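Local structure of sortase (Streptomyces avermitilis, 5GO5) at residues Y55-G60 against G117-L122. The protein is a sortase E, a cysteine transpeptidase of housekeeping type, whose family probably anchors surface proteins to the cell wall. Sequence-based numbering, arbitrary orientation.
Sequences YIPRLG and GDEVVL
Arg58 and Asp118 form a side-on, two-pronged salt bridge: NE of Arg58 donates to OD2 of Asp118 at 2.8 Å, and NH2 of Arg58 donates to OD1 of Asp118 at 2.9 Å. The NE bond is nearly straight (167°) and lies close to the guanidinium plane, yet it meets OD2 on the syn side somewhat out of the carboxylate plane; accordingly the two flat groups are not coplanar but turned 39° against each other. Bends at chi2 and chi3, both 66°, curl the arginine chain so that NE and NH2 face the carboxylate. OD2 also accepts a hydrogen bond from the backbone N of Arg115, which probably steadies the carboxylate. Shortening Arg58 to alanine removes both prongs and is likely to leave the Asp118 carboxylate without this ion pair, held, among the contacts described here, by the Arg115 N bond to OD2.

Next along the interface a water bridges the backbones: it accepts from Arg58 N and, at 2.8 Å, donates to Glu119 O. Beyond it, Tyr55 and Val121 make an antiparallel hydrogen-bonded pair, Tyr55 N to Val121 O at 2.8 Å and Val121 N to Tyr55 O at 2.9 Å.

Packing is lighter. CG2 of Ile56 and CD of Pro57 both approach the carbonyl oxygen of Glu119, each at 3.6 Å, while CG1 of Ile56 lies alongside CG1 of Val120 at 4.1 Å. Ile56 and Val120 are both buried and touch Leu166 and Leu164 of strand 162-167 respectively, consistent with a place on the inner side of the barrel.

The contact thus joins the first and last strands in the order of the sortase beta barrel. Where Pro57 begins a 3-10 turn the chains part, the CA atoms of Arg58 and Asp118 lying farther apart than those of Ile56 and Val120. Paired backbone gives way to water and then to charge, and this end of the contact therefore depends on the Arg58 and Asp118 side chains.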
loop_
_atom_site.group_PDB
_atom_site.type_symbol
_atom_site.label_atom_id
_atom_site.label_comp_id
_atom_site.label_asym_id
_atom_site.label_seq_id
_atom_site.Cartn_x
_atom_site.Cartn_y
_atom_site.Cartn_z
ATOM N N TYR A 55 3.680 -2.766 -7.257
ATOM C CA TYR A 55 3.451 -4.082 -7.818
ATOM C C TYR A 55 3.046 -5.032 -6.692
ATOM O O TYR A 55 3.623 -4.984 -5.613
ATOM C CB TYR A 55 4.764 -4.608 -8.432
ATOM C CG TYR A 55 5.364 -3.720 -9.507
ATOM C CD1 TYR A 55 6.168 -2.612 -9.196
ATOM C CD2 TYR A 55 5.085 -3.963 -10.895
ATOM C CE1 TYR A 55 6.682 -1.782 -10.192
ATOM C CE2 TYR A 55 5.605 -3.149 -11.857
ATOM C CZ TYR A 55 6.380 -2.047 -11.531
ATOM O OH TYR A 55 6.884 -1.232 -12.499
ATOM N N ILE A 56 2.079 -5.908 -6.945
ATOM C CA ILE A 56 1.649 -6.910 -5.974
ATOM C C ILE A 56 1.478 -8.214 -6.746
ATOM O O ILE A 56 0.485 -8.367 -7.424
ATOM C CB ILE A 56 0.354 -6.522 -5.289
ATOM C CG1 ILE A 56 0.508 -5.157 -4.580
ATOM C CG2 ILE A 56 -0.052 -7.568 -4.279
ATOM C CD1 ILE A 56 -0.778 -4.633 -3.980
ATOM N N PRO A 57 2.454 -9.100 -6.638
ATOM C CA PRO A 57 2.397 -10.355 -7.430
ATOM C C PRO A 57 1.061 -11.120 -7.291
ATOM O O PRO A 57 0.538 -11.650 -8.281
ATOM C CB PRO A 57 3.587 -11.102 -6.884
ATOM C CG PRO A 57 4.617 -10.054 -6.628
ATOM C CD PRO A 57 3.799 -8.888 -6.079
ATOM N N ARG A 58 0.453 -11.129 -6.109
ATOM C CA ARG A 58 -0.828 -11.797 -5.893
ATOM C C ARG A 58 -1.931 -11.307 -6.790
ATOM O O ARG A 58 -2.820 -12.072 -7.172
ATOM C CB ARG A 58 -1.297 -11.695 -4.439
ATOM C CG ARG A 58 -2.639 -12.321 -4.088
ATOM C CD ARG A 58 -2.626 -13.849 -4.221
ATOM N NE ARG A 58 -1.749 -14.432 -3.237
ATOM C CZ ARG A 58 -1.413 -15.719 -3.185
ATOM N NH1 ARG A 58 -1.891 -16.578 -4.101
ATOM N NH2 ARG A 58 -0.563 -16.136 -2.245
ATOM N N LEU A 59 -1.904 -10.020 -7.131
ATOM C CA LEU A 59 -2.898 -9.435 -7.965
ATOM C C LEU A 59 -2.584 -9.573 -9.482
ATOM O O LEU A 59 -3.379 -9.106 -10.300
ATOM C CB LEU A 59 -3.064 -7.967 -7.618
ATOM C CG LEU A 59 -3.403 -7.643 -6.143
ATOM C CD1 LEU A 59 -3.631 -6.137 -5.975
ATOM C CD2 LEU A 59 -4.601 -8.439 -5.652
ATOM N N GLY A 60 -1.466 -10.186 -9.819
ATOM C CA GLY A 60 -1.101 -10.494 -11.216
ATOM C C GLY A 60 0.293 -10.011 -11.546
ATOM O O GLY A 60 0.718 -8.934 -11.111
ATOM N N GLY A 117 2.032 -13.001 4.153
ATOM C CA GLY A 117 3.256 -13.370 3.484
ATOM C C GLY A 117 3.342 -12.866 2.062
ATOM O O GLY A 117 4.421 -12.890 1.511
ATOM N N ASP A 118 2.224 -12.410 1.498
ATOM C CA ASP A 118 2.230 -11.790 0.167
ATOM C C ASP A 118 3.036 -10.486 0.193
ATOM O O ASP A 118 2.962 -9.731 1.151
ATOM C CB ASP A 118 0.845 -11.543 -0.327
ATOM C CG ASP A 118 0.156 -12.797 -0.849
ATOM O OD1 ASP A 118 0.806 -13.858 -1.030
ATOM O OD2 ASP A 118 -1.036 -12.701 -1.101
ATOM N N GLU A 119 3.789 -10.256 -0.878
ATOM C CA GLU A 119 4.657 -9.118 -1.018
ATOM C C GLU A 119 3.937 -7.967 -1.711
ATOM O O GLU A 119 3.123 -8.162 -2.644
ATOM C CB GLU A 119 5.897 -9.492 -1.813
ATOM C CG GLU A 119 6.743 -10.567 -1.137
ATOM C CD GLU A 119 7.286 -11.590 -2.150
ATOM O OE1 GLU A 119 6.624 -11.906 -3.182
ATOM O OE2 GLU A 119 8.409 -12.056 -1.945
ATOM N N VAL A 120 4.269 -6.768 -1.260
ATOM C CA VAL A 120 3.856 -5.503 -1.863
ATOM C C VAL A 120 5.128 -4.732 -2.135
ATOM O O VAL A 120 5.876 -4.447 -1.221
ATOM C CB VAL A 120 2.913 -4.709 -0.914
ATOM C CG1 VAL A 120 2.544 -3.380 -1.515
ATOM C CG2 VAL A 120 1.672 -5.535 -0.543
ATOM N N VAL A 121 5.405 -4.462 -3.412
ATOM C CA VAL A 121 6.682 -3.975 -3.854
ATOM C C VAL A 121 6.514 -2.606 -4.475
ATOM O O VAL A 121 5.611 -2.439 -5.306
ATOM C CB VAL A 121 7.310 -4.912 -4.901
ATOM C CG1 VAL A 121 8.667 -4.409 -5.351
ATOM C CG2 VAL A 121 7.477 -6.309 -4.290
ATOM N N LEU A 122 7.336 -1.643 -4.056
ATOM C CA LEU A 122 7.339 -0.333 -4.663
ATOM C C LEU A 122 8.697 0.094 -5.117
ATOM O O LEU A 122 9.723 -0.261 -4.511
ATOM C CB LEU A 122 6.820 0.745 -3.722
ATOM C CG LEU A 122 5.354 0.578 -3.325
ATOM C CD1 LEU A 122 5.180 -0.160 -2.011
ATOM C CD2 LEU A 122 4.595 1.903 -3.299
HETATM O O HOH W 1 1.810 -10.426 -3.694
#